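Local atomic coordinates of endoglucanase (Ruminococcus champanellensis, PDB entry 6WQV), a protein that probably hydrolyses internal beta-1,4-glycosidic bonds of cellulose and related plant polysaccharides as a broad-specificity endoglucanase of glycoside hydrolase family 5. Residues A[71-76]-A[317-322]; A[102-107]-A[112-117]; A[148-151]-A[156-159]. All coordinates share one frame; numbering follows the deposited sequence.

Contact 1: residues A[71-76]-A[317-322]; sequences FNTVRV and RCIWWD. With GLC (alpha-D-glucopyranose), chain E; BGC (beta-D-glucopyranose), chain B.
The Trp321 indole, part of the glycan pocket that holds the bound cellotriose, meets sugar on one face, a second sugar at its edge, and Arg75 obliquely. Over the face lies the alpha-glucose, its C3 3.7 Å above the ring plane and displaced toward the rim. Near the ring plane, the pyrrole edge of Trp321 gives its N-H to the beta-glucose that is the next unit of the same sugar, NE1 to O2 at 3.1 Å with an angle of 148° at the hydrogen. Arg75 NH1 comes within 4.2 Å of Trp321 CZ3, and seen from the guanidinium this ring atom sits at the edge, near its plane. Arg75 arrives by a long straight reach: CG is anti to the backbone N (chi1 179°) and the chain stays extended to NE. Its three nitrogens are all engaged, NE in a salt bridge with Glu160, NH1 in hydrogen bonds to Asn28 OD1 and Gln288 OE1, and NH2 in one to Asn163 OD1, which should hold the guanidinium's orientation firmly.

Both strands belong to the eight-stranded parallel barrel of the TIM fold, where strand 26-29 lies between 73-76 and 318-322. They are therefore not hydrogen-bonded to each other; their axes pass at 8.0 Å and 52°, and side chains bridge the gap. At the base of the side chain, Arg75 CB rests against Ile319 CG2 at 4.2 Å. The other branch of Ile319 runs toward Thr73, Ile319 CD1 lying 4.4 Å from Thr73 CG2, while Thr73 OG1 donates to Asn72 OD1 at 2.9 Å from above the carbonyl plane.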
ATOM      1  N   PHE A  71       0.609  16.282  -2.218  1.00 11.77           N
ATOM      2  CA  PHE A  71       0.653  15.070  -1.403  1.00 10.82           C
ATOM      3  C   PHE A  71       1.634  15.271  -0.254  1.00 11.64           C
ATOM      4  O   PHE A  71       2.679  15.896  -0.425  1.00 13.90           O
ATOM      5  CB  PHE A  71       1.123  13.896  -2.271  1.00 11.16           C
ATOM      6  CG  PHE A  71       0.209  13.582  -3.436  1.00 10.75           C
ATOM      7  CD1 PHE A  71      -0.915  12.790  -3.263  1.00 11.61           C
ATOM      8  CD2 PHE A  71       0.482  14.064  -4.709  1.00 11.74           C
ATOM      9  CE1 PHE A  71      -1.754  12.506  -4.325  1.00 10.60           C
ATOM     10  CE2 PHE A  71      -0.355  13.764  -5.777  1.00 11.52           C
ATOM     11  CZ  PHE A  71      -1.472  12.994  -5.580  1.00 11.87           C
ATOM     12  N   ASN A  72       1.308  14.750   0.933  1.00 10.79           N
ATOM     13  CA  ASN A  72       2.261  14.776   2.039  1.00 11.51           C
ATOM     14  C   ASN A  72       2.693  13.388   2.510  1.00 11.83           C
ATOM     15  O   ASN A  72       3.402  13.278   3.518  1.00 11.53           O
ATOM     16  CB  ASN A  72       1.761  15.648   3.198  1.00 10.61           C
ATOM     17  CG  ASN A  72       0.844  14.925   4.151  1.00 12.07           C
ATOM     18  OD1 ASN A  72       0.305  13.860   3.848  1.00 12.75           O
ATOM     19  ND2 ASN A  72       0.642  15.518   5.317  1.00 14.66           N
ATOM     20  N   THR A  73       2.326  12.336   1.775  1.00 11.45           N
ATOM     21  CA  THR A  73       2.578  10.948   2.147  1.00 11.92           C
ATOM     22  C   THR A  73       2.904  10.176   0.880  1.00 10.54           C
ATOM     23  O   THR A  73       2.244  10.361  -0.148  1.00 10.01           O
ATOM     24  CB  THR A  73       1.317  10.362   2.802  1.00 11.94           C
ATOM     25  OG1 THR A  73       1.042  11.052   4.023  1.00 12.30           O
ATOM     26  CG2 THR A  73       1.467   8.887   3.106  1.00 11.43           C
ATOM     27  N   VAL A  74       3.924   9.329   0.952  1.00  8.75           N
ATOM     28  CA  VAL A  74       4.286   8.440  -0.148  1.00  8.81           C
ATOM     29  C   VAL A  74       4.311   7.010   0.373  1.00  8.97           C
ATOM     30  O   VAL A  74       5.000   6.707   1.356  1.00 10.33           O
ATOM     31  CB  VAL A  74       5.633   8.805  -0.789  1.00  9.99           C
ATOM     32  CG1 VAL A  74       6.039   7.764  -1.823  1.00 10.59           C
ATOM     33  CG2 VAL A  74       5.550  10.187  -1.411  1.00 12.78           C
ATOM     34  N   ARG A  75       3.534   6.142  -0.267  1.00  9.34           N
ATOM     35  CA  ARG A  75       3.630   4.709  -0.035  1.00  9.44           C
ATOM     36  C   ARG A  75       4.654   4.149  -1.012  1.00  8.75           C
ATOM     37  O   ARG A  75       4.582   4.415  -2.222  1.00  9.53           O
ATOM     38  CB  ARG A  75       2.275   4.037  -0.224  1.00 11.10           C
ATOM     39  CG  ARG A  75       2.292   2.507  -0.018  1.00  8.83           C
ATOM     40  CD  ARG A  75       0.892   2.065   0.259  1.00 10.37           C
ATOM     41  NE  ARG A  75       0.604   0.642   0.452  1.00 10.26           N
ATOM     42  CZ  ARG A  75       0.270  -0.200  -0.518  1.00  9.64           C
ATOM     43  NH1 ARG A  75       0.248   0.184  -1.783  1.00 11.41           N
ATOM     44  NH2 ARG A  75      -0.049  -1.451  -0.200  1.00 10.81           N
ATOM     45  N   VAL A  76       5.638   3.437  -0.472  1.00  9.80           N
ATOM     46  CA  VAL A  76       6.727   2.837  -1.238  1.00  9.76           C
ATOM     47  C   VAL A  76       6.511   1.327  -1.252  1.00 10.51           C
ATOM     48  O   VAL A  76       7.013   0.620  -0.356  1.00 11.14           O
ATOM     49  CB  VAL A  76       8.097   3.216  -0.660  1.00 10.92           C
ATOM     50  CG1 VAL A  76       9.222   2.581  -1.460  1.00 12.79           C
ATOM     51  CG2 VAL A  76       8.264   4.726  -0.639  1.00 11.64           C
ATOM     52  N   ARG A 317      -8.276   8.681   4.976  1.00 10.96           N
ATOM     53  CA  ARG A 317      -7.240   9.165   4.075  1.00  9.99           C
ATOM     54  C   ARG A 317      -7.103   8.231   2.883  1.00 10.57           C
ATOM     55  O   ARG A 317      -7.340   7.019   2.983  1.00 11.01           O
ATOM     56  CB  ARG A 317      -5.888   9.201   4.789  1.00 11.08           C
ATOM     57  CG  ARG A 317      -5.800  10.062   6.025  1.00 14.34           C
ATOM     58  CD  ARG A 317      -5.951  11.528   5.699  1.00 16.07           C
ATOM     59  NE  ARG A 317      -7.356  11.899   5.730  1.00 19.24           N
ATOM     60  CZ  ARG A 317      -8.039  12.156   6.842  1.00 19.01           C
ATOM     61  NH1 ARG A 317      -7.448  12.089   8.026  1.00 19.84           N
ATOM     62  NH2 ARG A 317      -9.319  12.472   6.761  1.00 19.43           N
ATOM     63  N   CYS A 318      -6.682   8.797   1.745  1.00 11.74           N
ATOM     64  CA  CYS A 318      -6.582   8.073   0.483  1.00 11.67           C
ATOM     65  C   CYS A 318      -5.202   8.233  -0.138  1.00 10.32           C
ATOM     66  O   CYS A 318      -4.595   9.304  -0.046  1.00 11.27           O
ATOM     67  CB  CYS A 318      -7.623   8.614  -0.510  1.00 11.11           C
ATOM     68  SG  CYS A 318      -9.333   8.447   0.054  1.00 12.12           S
ATOM     69  N   ILE A 319      -4.734   7.176  -0.814  1.00 11.25           N
ATOM     70  CA  ILE A 319      -3.407   7.139  -1.437  1.00 10.44           C
ATOM     71  C   ILE A 319      -3.555   6.673  -2.886  1.00 10.58           C
ATOM     72  O   ILE A 319      -3.894   5.514  -3.143  1.00 10.41           O
ATOM     73  CB  ILE A 319      -2.428   6.236  -0.664  1.00  9.10           C
ATOM     74  CG1 ILE A 319      -2.438   6.574   0.827  1.00 10.65           C
ATOM     75  CG2 ILE A 319      -1.022   6.379  -1.229  1.00 10.66           C
ATOM     76  CD1 ILE A 319      -1.352   5.861   1.646  1.00 11.35           C
ATOM     77  N   TRP A 320      -3.259   7.571  -3.830  1.00  9.98           N
ATOM     78  CA  TRP A 320      -3.405   7.269  -5.253  1.00 10.79           C
ATOM     79  C   TRP A 320      -2.355   6.251  -5.695  1.00  8.98           C
ATOM     80  O   TRP A 320      -1.188   6.340  -5.310  1.00 10.45           O
ATOM     81  CB  TRP A 320      -3.255   8.566  -6.087  1.00 11.11           C
ATOM     82  CG  TRP A 320      -3.351   8.316  -7.580  1.00 11.15           C
ATOM     83  CD1 TRP A 320      -2.347   7.920  -8.419  1.00 13.42           C
ATOM     84  CD2 TRP A 320      -4.530   8.408  -8.388  1.00 11.81           C
ATOM     85  NE1 TRP A 320      -2.831   7.749  -9.697  1.00 13.14           N
ATOM     86  CE2 TRP A 320      -4.163   8.058  -9.708  1.00 11.65           C
ATOM     87  CE3 TRP A 320      -5.852   8.764  -8.127  1.00 11.69           C
ATOM     88  CZ2 TRP A 320      -5.082   8.042 -10.751  1.00 13.03           C
ATOM     89  CZ3 TRP A 320      -6.759   8.755  -9.162  1.00 13.30           C
ATOM     90  CH2 TRP A 320      -6.369   8.397 -10.461  1.00 13.77           C
ATOM     91  N   TRP A 321      -2.755   5.302  -6.540  1.00  9.02           N
ATOM     92  CA  TRP A 321      -1.832   4.329  -7.122  1.00  9.26           C
ATOM     93  C   TRP A 321      -1.291   4.881  -8.442  1.00  9.70           C
ATOM     94  O   TRP A 321      -2.024   4.940  -9.430  1.00 12.09           O
ATOM     95  CB  TRP A 321      -2.537   2.994  -7.355  1.00 10.75           C
ATOM     96  CG  TRP A 321      -1.669   1.989  -8.024  1.00  9.79           C
ATOM     97  CD1 TRP A 321      -1.734   1.565  -9.320  1.00 10.69           C
ATOM     98  CD2 TRP A 321      -0.586   1.273  -7.427  1.00  9.09           C
ATOM     99  NE1 TRP A 321      -0.754   0.639  -9.570  1.00 10.96           N
ATOM    100  CE2 TRP A 321      -0.035   0.435  -8.421  1.00  8.41           C
ATOM    101  CE3 TRP A 321      -0.025   1.253  -6.147  1.00  9.04           C
ATOM    102  CZ2 TRP A 321       1.046  -0.396  -8.173  1.00 10.03           C
ATOM    103  CZ3 TRP A 321       1.045   0.422  -5.900  1.00  9.09           C
ATOM    104  CH2 TRP A 321       1.570  -0.400  -6.905  1.00  9.82           C
ATOM    105  N   ASP A 322      -0.013   5.280  -8.471  1.00 10.36           N
ATOM    106  CA  ASP A 322       0.592   5.892  -9.661  1.00  9.92           C
ATOM    107  C   ASP A 322       1.643   4.942 -10.231  1.00 10.66           C
ATOM    108  O   ASP A 322       2.755   4.832  -9.698  1.00 11.58           O
ATOM    109  CB  ASP A 322       1.214   7.251  -9.332  1.00 10.27           C
ATOM    110  CG  ASP A 322       1.526   8.060 -10.572  1.00 11.57           C
ATOM    111  OD1 ASP A 322       1.773   7.445 -11.625  1.00 12.06           O
ATOM    112  OD2 ASP A 322       1.540   9.308 -10.478  1.00 11.87           O
TER
HETATM  113  C1  GLC E   1      -3.442  -3.884  -6.170  1.00 19.28           C
HETATM  114  C2  GLC E   1      -1.929  -3.977  -6.195  1.00 13.23           C
HETATM  115  C3  GLC E   1      -1.167  -3.186  -7.171  1.00 11.80           C
HETATM  116  C4  GLC E   1      -1.818  -3.250  -8.532  1.00 11.97           C
HETATM  117  C5  GLC E   1      -3.200  -2.659  -8.379  1.00 14.21           C
HETATM  118  C6  GLC E   1      -3.940  -2.429  -9.686  1.00 14.02           C
HETATM  119  O1  GLC E   1      -3.994  -2.957  -5.331  1.00 19.54           O
HETATM  120  O2  GLC E   1      -1.470  -3.757  -4.826  1.00 13.78           O
HETATM  121  O3  GLC E   1       0.188  -3.768  -7.232  1.00 11.71           O
HETATM  122  O4  GLC E   1      -1.015  -2.527  -9.470  1.00 12.33           O
HETATM  123  O5  GLC E   1      -4.019  -3.576  -7.550  1.00 16.68           O
HETATM  124  O6  GLC E   1      -4.182  -3.600 -10.336  1.00 16.40           O
HETATM  125  C2  BGC B   2      -0.379  -2.325 -11.738  1.00 12.32           C
HETATM  126  C3  BGC B   2      -0.127  -3.100 -12.991  1.00 12.77           C
HETATM  127  C4  BGC B   2       0.775  -4.285 -12.763  1.00 14.81           C
HETATM  128  C5  BGC B   2       0.244  -5.176 -11.662  1.00 14.28           C
HETATM  129  C6  BGC B   2       1.146  -6.295 -11.247  1.00 14.02           C
HETATM  130  C1  BGC B   2      -0.920  -3.218 -10.629  1.00 13.71           C
HETATM  131  O2  BGC B   2      -1.317  -1.249 -11.986  1.00 13.21           O
HETATM  132  O3  BGC B   2       0.477  -2.198 -13.985  1.00 14.48           O
HETATM  133  O4  BGC B   2       0.809  -5.130 -13.973  1.00 17.94           O
HETATM  134  O5  BGC B   2       0.019  -4.360 -10.436  1.00 13.62           O
HETATM  135  O6  BGC B   2       0.450  -7.170 -10.353  1.00 19.75           O

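Contact 2: residues A[102-107]-A[112-117]; sequences EVVNYV and MYCILN
The beta-alpha-beta unit of strand 73-76, helix 94-108 and strand 113-117 turns back here, where Val104 and Val107 of the helix lie on Met112, Cys114 and Leu116 at and beyond the entry to the strand. Helix and strand run nearly antiparallel, at 154°, with the segment axes 8.5 Å apart at their closest. Val107 supplies most of the helix side of the contact through one methyl, CG1, placed anti to the backbone N (chi1 180°). That methyl sits 3.6 Å from Cys114 CB and 3.8 Å from Met112 CB, and also comes to 3.4 Å from the backbone O of Tyr113. One helical turn earlier, Val104 splits its branches between two strand residues: CG1 faces Cys114 SG at 4.1 Å, CG2 faces Leu116 CD1 at 4.2 Å. The sulfur touches methyls of both valines, Val107 CG1 also at 4.1 Å. The methionine touches with its CB; the rest of the side chain turns from the helix, and Met112 also packs on Ile63 and Lys67 of helix 60-68. Across the turn a single weak backbone bond, Met112 N to Val107 O at 3.4 Å, links the two segments. Phe150 extends the apolar layer beyond Val104 and Leu116. With only that weak bond between them, helix and strand are held chiefly by buried aliphatic and thiol surfaces, so their fit depends on shape more than on polar direction.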
ATOM      1  N   GLU A 102      17.536   4.435   0.266  1.00 12.11           N
ATOM      2  CA  GLU A 102      17.698   5.674  -0.498  1.00 11.49           C
ATOM      3  C   GLU A 102      16.347   6.260  -0.893  1.00 11.33           C
ATOM      4  O   GLU A 102      16.132   7.478  -0.802  1.00 12.55           O
ATOM      5  CB  GLU A 102      18.513   5.408  -1.769  1.00 14.88           C
ATOM      6  CG  GLU A 102      20.001   5.177  -1.584  1.00 21.16           C
ATOM      7  CD  GLU A 102      20.757   4.967  -2.905  1.00 26.16           C
ATOM      8  OE1 GLU A 102      20.154   5.094  -3.998  1.00 22.36           O
ATOM      9  OE2 GLU A 102      21.970   4.677  -2.843  1.00 30.05           O
ATOM     10  N   VAL A 103      15.436   5.417  -1.382  1.00 10.86           N
ATOM     11  CA  VAL A 103      14.137   5.890  -1.851  1.00 10.24           C
ATOM     12  C   VAL A 103      13.271   6.328  -0.677  1.00 10.96           C
ATOM     13  O   VAL A 103      12.601   7.368  -0.731  1.00 11.03           O
ATOM     14  CB  VAL A 103      13.450   4.812  -2.704  1.00 10.94           C
ATOM     15  CG1 VAL A 103      12.024   5.215  -3.021  1.00 12.05           C
ATOM     16  CG2 VAL A 103      14.230   4.565  -3.989  1.00 13.24           C
ATOM     17  N   VAL A 104      13.253   5.540   0.401  1.00 11.00           N
ATOM     18  CA  VAL A 104      12.568   5.971   1.615  1.00 11.26           C
ATOM     19  C   VAL A 104      13.070   7.340   2.052  1.00 10.44           C
ATOM     20  O   VAL A 104      12.281   8.218   2.428  1.00 11.82           O
ATOM     21  CB  VAL A 104      12.719   4.915   2.723  1.00 10.55           C
ATOM     22  CG1 VAL A 104      12.270   5.476   4.068  1.00 12.17           C
ATOM     23  CG2 VAL A 104      11.918   3.681   2.350  1.00 12.83           C
ATOM     24  N   ASN A 105      14.386   7.561   1.982  1.00 11.49           N
ATOM     25  CA  ASN A 105      14.928   8.843   2.421  1.00 12.05           C
ATOM     26  C   ASN A 105      14.480   9.998   1.530  1.00 11.72           C
ATOM     27  O   ASN A 105      14.341  11.125   2.021  1.00 12.48           O
ATOM     28  CB  ASN A 105      16.452   8.792   2.525  1.00 12.29           C
ATOM     29  CG  ASN A 105      16.931   8.069   3.757  1.00 13.23           C
ATOM     30  OD1 ASN A 105      16.166   7.847   4.705  1.00 15.81           O
ATOM     31  ND2 ASN A 105      18.196   7.686   3.758  1.00 14.62           N
ATOM     32  N   TYR A 106      14.257   9.762   0.231  1.00 11.86           N
ATOM     33  CA  TYR A 106      13.709  10.834  -0.603  1.00 12.59           C
ATOM     34  C   TYR A 106      12.415  11.372   0.004  1.00 11.39           C
ATOM     35  O   TYR A 106      12.124  12.576  -0.063  1.00 12.90           O
ATOM     36  CB  TYR A 106      13.382  10.349  -2.023  1.00 12.03           C
ATOM     37  CG  TYR A 106      14.506   9.863  -2.910  1.00 11.36           C
ATOM     38  CD1 TYR A 106      15.812  10.296  -2.755  1.00 13.06           C
ATOM     39  CD2 TYR A 106      14.231   8.974  -3.942  1.00 12.11           C
ATOM     40  CE1 TYR A 106      16.825   9.821  -3.589  1.00 13.39           C
ATOM     41  CE2 TYR A 106      15.219   8.512  -4.776  1.00 11.75           C
ATOM     42  CZ  TYR A 106      16.515   8.931  -4.597  1.00 11.91           C
ATOM     43  OH  TYR A 106      17.510   8.462  -5.435  1.00 13.66           O
ATOM     44  N   VAL A 107      11.609  10.473   0.580  1.00 11.28           N
ATOM     45  CA  VAL A 107      10.327  10.824   1.186  1.00 10.44           C
ATOM     46  C   VAL A 107      10.531  11.409   2.572  1.00 10.64           C
ATOM     47  O   VAL A 107      10.045  12.505   2.885  1.00 11.32           O
ATOM     48  CB  VAL A 107       9.429   9.566   1.234  1.00 11.16           C
ATOM     49  CG1 VAL A 107       8.081   9.886   1.849  1.00 10.96           C
ATOM     50  CG2 VAL A 107       9.277   8.939  -0.153  1.00 12.42           C
ATOM     51  N   MET A 112       7.848  14.249   4.810  1.00 10.96           N
ATOM     52  CA  MET A 112       6.630  13.560   4.427  1.00 11.27           C
ATOM     53  C   MET A 112       6.475  12.283   5.244  1.00 10.87           C
ATOM     54  O   MET A 112       7.438  11.760   5.814  1.00 12.54           O
ATOM     55  CB  MET A 112       6.659  13.183   2.941  1.00 12.04           C
ATOM     56  CG  MET A 112       6.720  14.379   2.020  1.00 13.18           C
ATOM     57  SD  MET A 112       7.038  14.006   0.279  1.00 14.19           S
ATOM     58  CE  MET A 112       5.390  13.816  -0.373  1.00 13.46           C
ATOM     59  N   TYR A 113       5.244  11.784   5.283  1.00 10.99           N
ATOM     60  CA  TYR A 113       4.975  10.445   5.797  1.00 11.66           C
ATOM     61  C   TYR A 113       5.306   9.418   4.730  1.00 11.59           C
ATOM     62  O   TYR A 113       5.158   9.664   3.527  1.00 10.62           O
ATOM     63  CB  TYR A 113       3.517  10.321   6.242  1.00 12.39           C
ATOM     64  CG  TYR A 113       3.296  11.114   7.503  1.00 16.27           C
ATOM     65  CD1 TYR A 113       2.957  12.455   7.450  1.00 20.32           C
ATOM     66  CD2 TYR A 113       3.486  10.532   8.747  1.00 18.30           C
ATOM     67  CE1 TYR A 113       2.786  13.195   8.602  1.00 25.14           C
ATOM     68  CE2 TYR A 113       3.320  11.261   9.906  1.00 24.01           C
ATOM     69  CZ  TYR A 113       2.971  12.589   9.829  1.00 26.09           C
ATOM     70  OH  TYR A 113       2.803  13.309  10.989  1.00 32.75           O
ATOM     71  N   CYS A 114       5.784   8.258   5.177  1.00 10.72           N
ATOM     72  CA  CYS A 114       6.210   7.199   4.279  1.00  9.85           C
ATOM     73  C   CYS A 114       5.698   5.871   4.807  1.00 10.47           C
ATOM     74  O   CYS A 114       5.819   5.585   6.002  1.00 11.59           O
ATOM     75  CB  CYS A 114       7.733   7.171   4.183  1.00 10.23           C
ATOM     76  SG  CYS A 114       8.377   5.966   3.022  1.00 13.13           S
ATOM     77  N   ILE A 115       5.124   5.070   3.914  1.00  9.88           N
ATOM     78  CA  ILE A 115       4.657   3.721   4.216  1.00  9.36           C
ATOM     79  C   ILE A 115       5.528   2.762   3.422  1.00  8.87           C
ATOM     80  O   ILE A 115       5.611   2.865   2.194  1.00 10.27           O
ATOM     81  CB  ILE A 115       3.181   3.548   3.840  1.00 10.21           C
ATOM     82  CG1 ILE A 115       2.304   4.467   4.688  1.00 11.69           C
ATOM     83  CG2 ILE A 115       2.749   2.088   4.003  1.00 10.47           C
ATOM     84  CD1 ILE A 115       0.978   4.758   4.040  1.00 11.63           C
ATOM     85  N   LEU A 116       6.183   1.843   4.122  1.00  9.83           N
ATOM     86  CA  LEU A 116       7.050   0.831   3.532  1.00  9.29           C
ATOM     87  C   LEU A 116       6.437  -0.538   3.793  1.00  9.01           C
ATOM     88  O   LEU A 116       6.104  -0.851   4.942  1.00 10.29           O
ATOM     89  CB  LEU A 116       8.430   0.910   4.191  1.00 10.97           C
ATOM     90  CG  LEU A 116       9.452  -0.149   3.783  1.00 10.52           C
ATOM     91  CD1 LEU A 116       9.768   0.026   2.306  1.00 11.48           C
ATOM     92  CD2 LEU A 116      10.703  -0.059   4.619  1.00 11.72           C
ATOM     93  N   ASN A 117       6.300  -1.355   2.744  1.00  8.76           N
ATOM     94  CA  ASN A 117       5.617  -2.648   2.856  1.00  8.44           C
ATOM     95  C   ASN A 117       6.468  -3.785   2.292  1.00 11.00           C
ATOM     96  O   ASN A 117       7.630  -3.612   1.917  1.00 10.24           O
ATOM     97  CB  ASN A 117       4.225  -2.601   2.204  1.00  9.10           C
ATOM     98  CG  ASN A 117       4.260  -2.730   0.685  1.00 10.34           C
ATOM     99  OD1 ASN A 117       5.308  -2.933   0.080  1.00 10.48           O
ATOM    100  ND2 ASN A 117       3.084  -2.621   0.061  1.00 10.24           N
TER

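Contact 3: residues A[148-151]-A[156-159]; sequences TRFG and HLIF
Arg149 NH1 is gripped by two side-chain oxygens of helix 94-108, Gln101 OE1 and Asn98 OD1, while NH2 forms a salt bridge with Glu94 at the start of the same helix; next to it in the chain, Phe150 turns inward onto Leu157 and Phe159. This is the end of helix 129-149 in the beta-alpha-beta unit that leads from strand 113-117 to strand 157-160, one of the repeated crossovers of the TIM barrel. Phe150 is the first residue to leave helical backbone angles, and a weak bond from Gly151 N to Thr148 O, 3.4 Å, spans the helix end. No hydrogen bond joins the segments; the contact is made by apolar side chains. Leu157, with CG anti to its backbone N (chi1 -176°), sends CD2 to 3.7 Å from Phe150 CB, and the two side chains cross at about a right angle. Leu157 CD2 also approaches the Phe150 ring obliquely, 3.9 Å from Phe150 CD1, while the ring itself heads off toward helix 94-108. Phe159 swings its ring in from the flank: the ring presents its edge, with Phe150 CB near its plane, 3.8 Å from Phe159 CE1 and 3.9 Å from Phe159 CZ.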
ATOM      1  N   THR A 148      14.880  -3.733  11.585  1.00 12.44           N
ATOM      2  CA  THR A 148      16.131  -3.279  12.181  1.00 14.54           C
ATOM      3  C   THR A 148      16.803  -2.228  11.308  1.00 13.66           C
ATOM      4  O   THR A 148      17.362  -1.255  11.826  1.00 15.76           O
ATOM      5  CB  THR A 148      17.072  -4.442  12.502  1.00 17.51           C
ATOM      6  OG1 THR A 148      17.383  -5.190  11.327  1.00 19.99           O
ATOM      7  CG2 THR A 148      16.438  -5.373  13.507  1.00 16.06           C
ATOM      8  N   ARG A 149      16.755  -2.381   9.981  1.00 13.42           N
ATOM      9  CA  ARG A 149      17.381  -1.369   9.135  1.00 15.14           C
ATOM     10  C   ARG A 149      16.724  -0.008   9.336  1.00 13.56           C
ATOM     11  O   ARG A 149      17.405   1.028   9.331  1.00 14.06           O
ATOM     12  CB  ARG A 149      17.320  -1.774   7.659  1.00 13.78           C
ATOM     13  CG  ARG A 149      17.784  -0.675   6.697  1.00 15.23           C
ATOM     14  CD  ARG A 149      19.270  -0.344   6.850  1.00 20.70           C
ATOM     15  NE  ARG A 149      20.121  -1.345   6.216  1.00 22.05           N
ATOM     16  CZ  ARG A 149      20.749  -1.199   5.048  1.00 20.95           C
ATOM     17  NH1 ARG A 149      20.643  -0.083   4.336  1.00 20.70           N
ATOM     18  NH2 ARG A 149      21.486  -2.198   4.589  1.00 21.93           N
ATOM     19  N   PHE A 150      15.400   0.009   9.507  1.00 11.52           N
ATOM     20  CA  PHE A 150      14.610   1.231   9.546  1.00 12.11           C
ATOM     21  C   PHE A 150      14.178   1.605  10.955  1.00 13.23           C
ATOM     22  O   PHE A 150      13.335   2.487  11.125  1.00 13.77           O
ATOM     23  CB  PHE A 150      13.415   1.113   8.591  1.00 12.55           C
ATOM     24  CG  PHE A 150      13.810   1.129   7.140  1.00 12.07           C
ATOM     25  CD1 PHE A 150      14.009   2.330   6.480  1.00 13.35           C
ATOM     26  CD2 PHE A 150      14.023  -0.054   6.449  1.00 12.37           C
ATOM     27  CE1 PHE A 150      14.406   2.349   5.157  1.00 11.85           C
ATOM     28  CE2 PHE A 150      14.409  -0.037   5.121  1.00 12.96           C
ATOM     29  CZ  PHE A 150      14.607   1.162   4.477  1.00 12.48           C
ATOM     30  N   GLY A 151      14.774   0.988  11.972  1.00 13.95           N
ATOM     31  CA  GLY A 151      14.290   1.177  13.324  1.00 13.87           C
ATOM     32  C   GLY A 151      14.515   2.553  13.906  1.00 15.15           C
ATOM     33  O   GLY A 151      13.804   2.933  14.841  1.00 17.79           O
ATOM     34  N   HIS A 156       7.179   9.416  11.215  1.00 13.12           N
ATOM     35  CA  HIS A 156       6.797   9.597   9.825  1.00 11.55           C
ATOM     36  C   HIS A 156       6.898   8.309   9.026  1.00 12.48           C
ATOM     37  O   HIS A 156       6.306   8.225   7.950  1.00 13.14           O
ATOM     38  CB  HIS A 156       7.635  10.682   9.161  1.00 13.43           C
ATOM     39  CG  HIS A 156       7.308  12.062   9.628  1.00 15.86           C
ATOM     40  ND1 HIS A 156       7.873  12.618  10.755  1.00 18.39           N
ATOM     41  CD2 HIS A 156       6.472  12.997   9.122  1.00 18.66           C
ATOM     42  CE1 HIS A 156       7.404  13.842  10.918  1.00 20.71           C
ATOM     43  NE2 HIS A 156       6.549  14.094   9.945  1.00 19.41           N
ATOM     44  N   LEU A 157       7.633   7.312   9.512  1.00 11.40           N
ATOM     45  CA  LEU A 157       7.751   6.038   8.810  1.00 10.65           C
ATOM     46  C   LEU A 157       6.803   5.017   9.427  1.00 11.53           C
ATOM     47  O   LEU A 157       6.854   4.756  10.643  1.00 11.27           O
ATOM     48  CB  LEU A 157       9.178   5.499   8.824  1.00  9.99           C
ATOM     49  CG  LEU A 157       9.419   4.218   8.027  1.00 10.03           C
ATOM     50  CD1 LEU A 157       9.104   4.433   6.553  1.00 12.46           C
ATOM     51  CD2 LEU A 157      10.854   3.766   8.240  1.00 12.27           C
ATOM     52  N   ILE A 158       5.949   4.447   8.585  1.00 10.34           N
ATOM     53  CA  ILE A 158       4.977   3.421   8.938  1.00  9.56           C
ATOM     54  C   ILE A 158       5.366   2.145   8.209  1.00 11.25           C
ATOM     55  O   ILE A 158       5.719   2.185   7.025  1.00 11.27           O
ATOM     56  CB  ILE A 158       3.583   3.889   8.476  1.00 11.01           C
ATOM     57  CG1 ILE A 158       3.171   5.172   9.196  1.00 11.25           C
ATOM     58  CG2 ILE A 158       2.546   2.785   8.651  1.00 12.23           C
ATOM     59  CD1 ILE A 158       2.042   5.910   8.497  1.00 16.13           C
ATOM     60  N   PHE A 159       5.314   1.017   8.908  1.00 10.12           N
ATOM     61  CA  PHE A 159       5.503  -0.274   8.262  1.00  9.43           C
ATOM     62  C   PHE A 159       4.140  -0.923   7.985  1.00 11.08           C
ATOM     63  O   PHE A 159       3.265  -0.934   8.862  1.00 10.28           O
ATOM     64  CB  PHE A 159       6.266  -1.245   9.162  1.00 11.03           C
ATOM     65  CG  PHE A 159       7.648  -0.812   9.575  1.00 11.44           C
ATOM     66  CD1 PHE A 159       8.413   0.062   8.825  1.00 11.42           C
ATOM     67  CD2 PHE A 159       8.198  -1.349  10.725  1.00 11.92           C
ATOM     68  CE1 PHE A 159       9.688   0.406   9.247  1.00 12.03           C
ATOM     69  CE2 PHE A 159       9.459  -1.014  11.140  1.00 11.50           C
ATOM     70  CZ  PHE A 159      10.205  -0.133  10.409  1.00 11.80           C
TER

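How the contacts relate
From the N terminus, residues 71-76 enter the barrel and open the long span that contact 1 closes only at 317-322. Within that span contact 2 closes a short turn, from helix 94-108 into strand 113-117, and contact 3 later repeats the step, from helix 129-149 into strand 157-160. These two follow in series without crossing, their centres about 9 Å apart. Strand 113-117 is central: it pairs with 73-76, probably through Val76 N to Ile115 O at 2.7 Å, and with 157-160, probably through Ile158 N to Cys114 O at 2.8 Å. Contact 1 thus ties the barrel interior across strand 26-29, whereas contacts 2 and 3 pack the outer helices against the outside of the barrel wall.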